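Lysyl oxidase (Pichia pastoris, PDB 1W7C) probably oxidises primary amines, including lysyl side chains, to aldehydes as a copper- and topaquinone-dependent amine oxidase. Local coordinates at residues W313-G318 with T386-E391. Sequence-based numbering, arbitrary orientation.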
ATOM      1  N   TRP A 313       7.702 -24.760  -9.158  1.00 15.61           N
ATOM      2  CA  TRP A 313       8.521 -24.579  -7.958  1.00 14.82           C
ATOM      3  C   TRP A 313       9.970 -24.917  -8.232  1.00 15.32           C
ATOM      4  O   TRP A 313      10.271 -25.970  -8.826  1.00 16.06           O
ATOM      5  CB  TRP A 313       7.989 -25.515  -6.858  1.00 15.28           C
ATOM      6  CG  TRP A 313       8.604 -25.224  -5.528  1.00 15.40           C
ATOM      7  CD1 TRP A 313       9.760 -25.766  -5.007  1.00 16.61           C
ATOM      8  CD2 TRP A 313       8.091 -24.339  -4.533  1.00 15.17           C
ATOM      9  NE1 TRP A 313       9.991 -25.251  -3.753  1.00 16.68           N
ATOM     10  CE2 TRP A 313       8.984 -24.370  -3.443  1.00 16.79           C
ATOM     11  CE3 TRP A 313       6.947 -23.524  -4.443  1.00 16.64           C
ATOM     12  CZ2 TRP A 313       8.767 -23.637  -2.285  1.00 17.21           C
ATOM     13  CZ3 TRP A 313       6.726 -22.805  -3.272  1.00 18.25           C
ATOM     14  CH2 TRP A 313       7.638 -22.854  -2.222  1.00 18.77           C
ATOM     15  N   SER A 314      10.872 -24.056  -7.771  1.00 14.86           N
ATOM     16  CA  SER A 314      12.306 -24.319  -7.831  1.00 15.38           C
ATOM     17  C   SER A 314      12.965 -24.153  -6.484  1.00 14.26           C
ATOM     18  O   SER A 314      12.499 -23.394  -5.630  1.00 14.68           O
ATOM     19  CB  SER A 314      12.992 -23.400  -8.832  1.00 16.35           C
ATOM     20  OG  SER A 314      13.099 -22.062  -8.340  1.00 16.20           O
ATOM     21  N   ARG A 315      14.068 -24.878  -6.312  1.00 14.50           N
ATOM     22  CA  ARG A 315      14.897 -24.735  -5.133  1.00 15.42           C
ATOM     23  C   ARG A 315      15.427 -23.306  -4.989  1.00 14.23           C
ATOM     24  O   ARG A 315      15.424 -22.735  -3.887  1.00 15.47           O
ATOM     25  CB  ARG A 315      16.036 -25.754  -5.221  1.00 16.21           C
ATOM     26  CG  ARG A 315      17.107 -25.600  -4.190  1.00 16.97           C
ATOM     27  CD  ARG A 315      18.390 -24.924  -4.773  1.00 19.11           C
ATOM     28  NE  ARG A 315      19.383 -24.688  -3.737  1.00 19.24           N
ATOM     29  CZ  ARG A 315      20.065 -23.597  -3.575  1.00 17.37           C
ATOM     30  NH1 ARG A 315      19.949 -22.577  -4.420  1.00 16.49           N
ATOM     31  NH2 ARG A 315      20.915 -23.516  -2.574  1.00 18.78           N
ATOM     32  N   ASP A 316      15.846 -22.700  -6.091  1.00 14.05           N
ATOM     33  CA  ASP A 316      16.441 -21.373  -6.005  1.00 13.98           C
ATOM     34  C   ASP A 316      15.439 -20.315  -5.523  1.00 14.19           C
ATOM     35  O   ASP A 316      15.775 -19.510  -4.652  1.00 13.95           O
ATOM     36  CB  ASP A 316      16.965 -20.898  -7.355  1.00 14.26           C
ATOM     37  CG  ASP A 316      18.215 -21.621  -7.840  1.00 15.66           C
ATOM     38  OD1 ASP A 316      18.837 -22.418  -7.081  1.00 15.34           O
ATOM     39  OD2 ASP A 316      18.595 -21.440  -9.026  1.00 16.36           O
ATOM     40  N   THR A 317      14.244 -20.317  -6.100  1.00 13.89           N
ATOM     41  CA  THR A 317      13.400 -19.122  -5.984  1.00 13.84           C
ATOM     42  C   THR A 317      12.027 -19.417  -5.362  1.00 14.12           C
ATOM     43  O   THR A 317      11.295 -18.457  -5.081  1.00 15.64           O
ATOM     44  CB  THR A 317      13.158 -18.443  -7.314  1.00 15.27           C
ATOM     45  OG1 THR A 317      12.484 -19.348  -8.206  1.00 15.77           O
ATOM     46  CG2 THR A 317      14.458 -18.005  -8.014  1.00 16.31           C
ATOM     47  N   GLY A 318      11.605 -20.667  -5.190  1.00 14.05           N
ATOM     48  CA  GLY A 318      10.253 -20.930  -4.763  1.00 14.38           C
ATOM     49  C   GLY A 318       9.288 -20.968  -5.934  1.00 14.67           C
ATOM     50  O   GLY A 318       9.573 -21.563  -6.949  1.00 14.64           O
ATOM     51  N   THR A 386      12.099 -30.590  -4.286  1.00 17.73           N
ATOM     52  CA  THR A 386      13.407 -30.179  -4.763  1.00 17.43           C
ATOM     53  C   THR A 386      14.332 -31.395  -4.665  1.00 17.30           C
ATOM     54  O   THR A 386      14.006 -32.405  -4.041  1.00 19.54           O
ATOM     55  CB  THR A 386      14.006 -29.041  -3.906  1.00 18.19           C
ATOM     56  OG1 THR A 386      14.026 -29.467  -2.538  1.00 19.12           O
ATOM     57  CG2 THR A 386      13.164 -27.759  -3.982  1.00 18.73           C
ATOM     58  N   PHE A 387      15.520 -31.245  -5.220  1.00 18.30           N
ATOM     59  CA  PHE A 387      16.602 -32.227  -5.087  1.00 18.05           C
ATOM     60  C   PHE A 387      17.894 -31.525  -4.725  1.00 18.69           C
ATOM     61  O   PHE A 387      18.296 -30.578  -5.401  1.00 19.67           O
ATOM     62  CB  PHE A 387      16.799 -33.032  -6.389  1.00 20.22           C
ATOM     63  CG  PHE A 387      17.958 -33.990  -6.318  1.00 19.01           C
ATOM     64  CD1 PHE A 387      19.219 -33.613  -6.717  1.00 20.84           C
ATOM     65  CD2 PHE A 387      17.779 -35.244  -5.760  1.00 20.13           C
ATOM     66  CE1 PHE A 387      20.284 -34.501  -6.608  1.00 23.90           C
ATOM     67  CE2 PHE A 387      18.821 -36.131  -5.657  1.00 22.47           C
ATOM     68  CZ  PHE A 387      20.075 -35.754  -6.071  1.00 24.91           C
ATOM     69  N   GLU A 388      18.543 -31.958  -3.661  1.00 17.76           N
ATOM     70  CA  GLU A 388      19.890 -31.429  -3.343  1.00 18.23           C
ATOM     71  C   GLU A 388      20.730 -32.525  -2.723  1.00 20.52           C
ATOM     72  O   GLU A 388      20.268 -33.235  -1.847  1.00 20.02           O
ATOM     73  CB  GLU A 388      19.846 -30.252  -2.377  1.00 19.67           C
ATOM     74  CG  GLU A 388      18.944 -29.123  -2.808  1.00 22.03           C
ATOM     75  CD  GLU A 388      19.149 -27.883  -1.972  1.00 24.43           C
ATOM     76  OE1 GLU A 388      20.109 -27.090  -2.278  1.00 23.57           O
ATOM     77  OE2 GLU A 388      18.330 -27.678  -1.036  1.00 20.62           O
ATOM     78  N   TYR A 389      21.976 -32.642  -3.167  1.00 20.71           N
ATOM     79  CA  TYR A 389      22.984 -33.465  -2.485  1.00 22.50           C
ATOM     80  C   TYR A 389      22.436 -34.840  -2.149  1.00 26.25           C
ATOM     81  O   TYR A 389      22.359 -35.245  -0.966  1.00 25.83           O
ATOM     82  CB  TYR A 389      23.427 -32.817  -1.186  1.00 27.36           C
ATOM     83  CG  TYR A 389      23.960 -31.419  -1.265  1.00 23.14           C
ATOM     84  CD1 TYR A 389      25.245 -31.160  -1.741  1.00 28.38           C
ATOM     85  CD2 TYR A 389      23.212 -30.356  -0.789  1.00 24.79           C
ATOM     86  CE1 TYR A 389      25.742 -29.869  -1.766  1.00 29.55           C
ATOM     87  CE2 TYR A 389      23.692 -29.074  -0.813  1.00 25.98           C
ATOM     88  CZ  TYR A 389      24.950 -28.827  -1.302  1.00 28.86           C
ATOM     89  OH  TYR A 389      25.412 -27.542  -1.302  1.00 34.99           O
ATOM     90  N   ASP A 390      22.031 -35.536  -3.188  1.00 28.36           N
ATOM     91  CA  ASP A 390      21.674 -36.950  -3.116  1.00 26.84           C
ATOM     92  C   ASP A 390      20.272 -37.256  -2.559  1.00 22.83           C
ATOM     93  O   ASP A 390      19.902 -38.412  -2.502  1.00 28.27           O
ATOM     94  CB  ASP A 390      22.736 -37.750  -2.336  1.00 31.82           C
ATOM     95  CG  ASP A 390      24.122 -37.729  -3.009  1.00 35.51           C
ATOM     96  OD1 ASP A 390      25.132 -37.960  -2.286  1.00 28.30           O
ATOM     97  OD2 ASP A 390      24.292 -37.517  -4.243  1.00 36.01           O
ATOM     98  N   GLU A 391      19.489 -36.236  -2.176  1.00 21.65           N
ATOM     99  CA  GLU A 391      18.175 -36.456  -1.604  1.00 23.47           C
ATOM    100  C   GLU A 391      17.060 -35.661  -2.306  1.00 20.16           C
ATOM    101  O   GLU A 391      17.223 -34.491  -2.657  1.00 20.13           O
ATOM    102  CB  GLU A 391      18.201 -36.162  -0.105  1.00 30.46           C
ATOM    103  CG  GLU A 391      19.142 -37.100   0.654  1.00 37.66           C
ATOM    104  CD  GLU A 391      19.239 -36.760   2.120  1.00 67.86           C
ATOM    105  OE1 GLU A 391      19.755 -35.669   2.430  1.00 44.06           O
ATOM    106  OE2 GLU A 391      18.801 -37.585   2.951  1.00 93.33           O
TER
HETATM  107  O   HOH W   1      21.137 -25.503  -0.491  1.00 26.48           O
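Arg315 meets Glu388 and Thr386 between the turn after strand 307-314 and the end of strand 380-388, an instance of a buried arginine shared between two carboxylates. Its NE lies 2.9 Å from Glu388 OE1 in a salt bridge whose N-H points nearly straight at the oxygen (164°). The carboxylate is met from above its plane, while OE1 stays in the guanidinium plane, the two planes standing 74° apart. A bend at chi2 (-103°) turns the arginine chain, which crosses Glu388 at about a right angle with CG 3.8 Å from Glu388 CD. A water bridges Arg315 NH2 and Glu388 OE1, Trp57 NE1 is also hydrogen-bonded to OE1, and NH1 forms a salt bridge with Asp316 OD1 at 2.9 Å. An alanine in place of Arg315 would probably leave the Glu388 carboxylate to neutral donors such as Trp57 and Asn365, while Asp316 would keep Arg613. The methyl CG2 of Thr386 rests 3.7 Å from Arg315 CB and touches the Trp313 ring at its edge, 4.1 Å from NE1. That NE1 donates to Gly364 O, while Thr386 OG1 is hydrogen-bonded to Arg395 NH1. The contact joins the turn between strands 307-314 and 318-326 to strand 380-388, which leads through a type I' turn into strand 391-405. Strand 53-61 packs alongside, and Arg315 NH2 reaches Ser360 O in helix 358-361, which begins with the predicted proton acceptor Asp358.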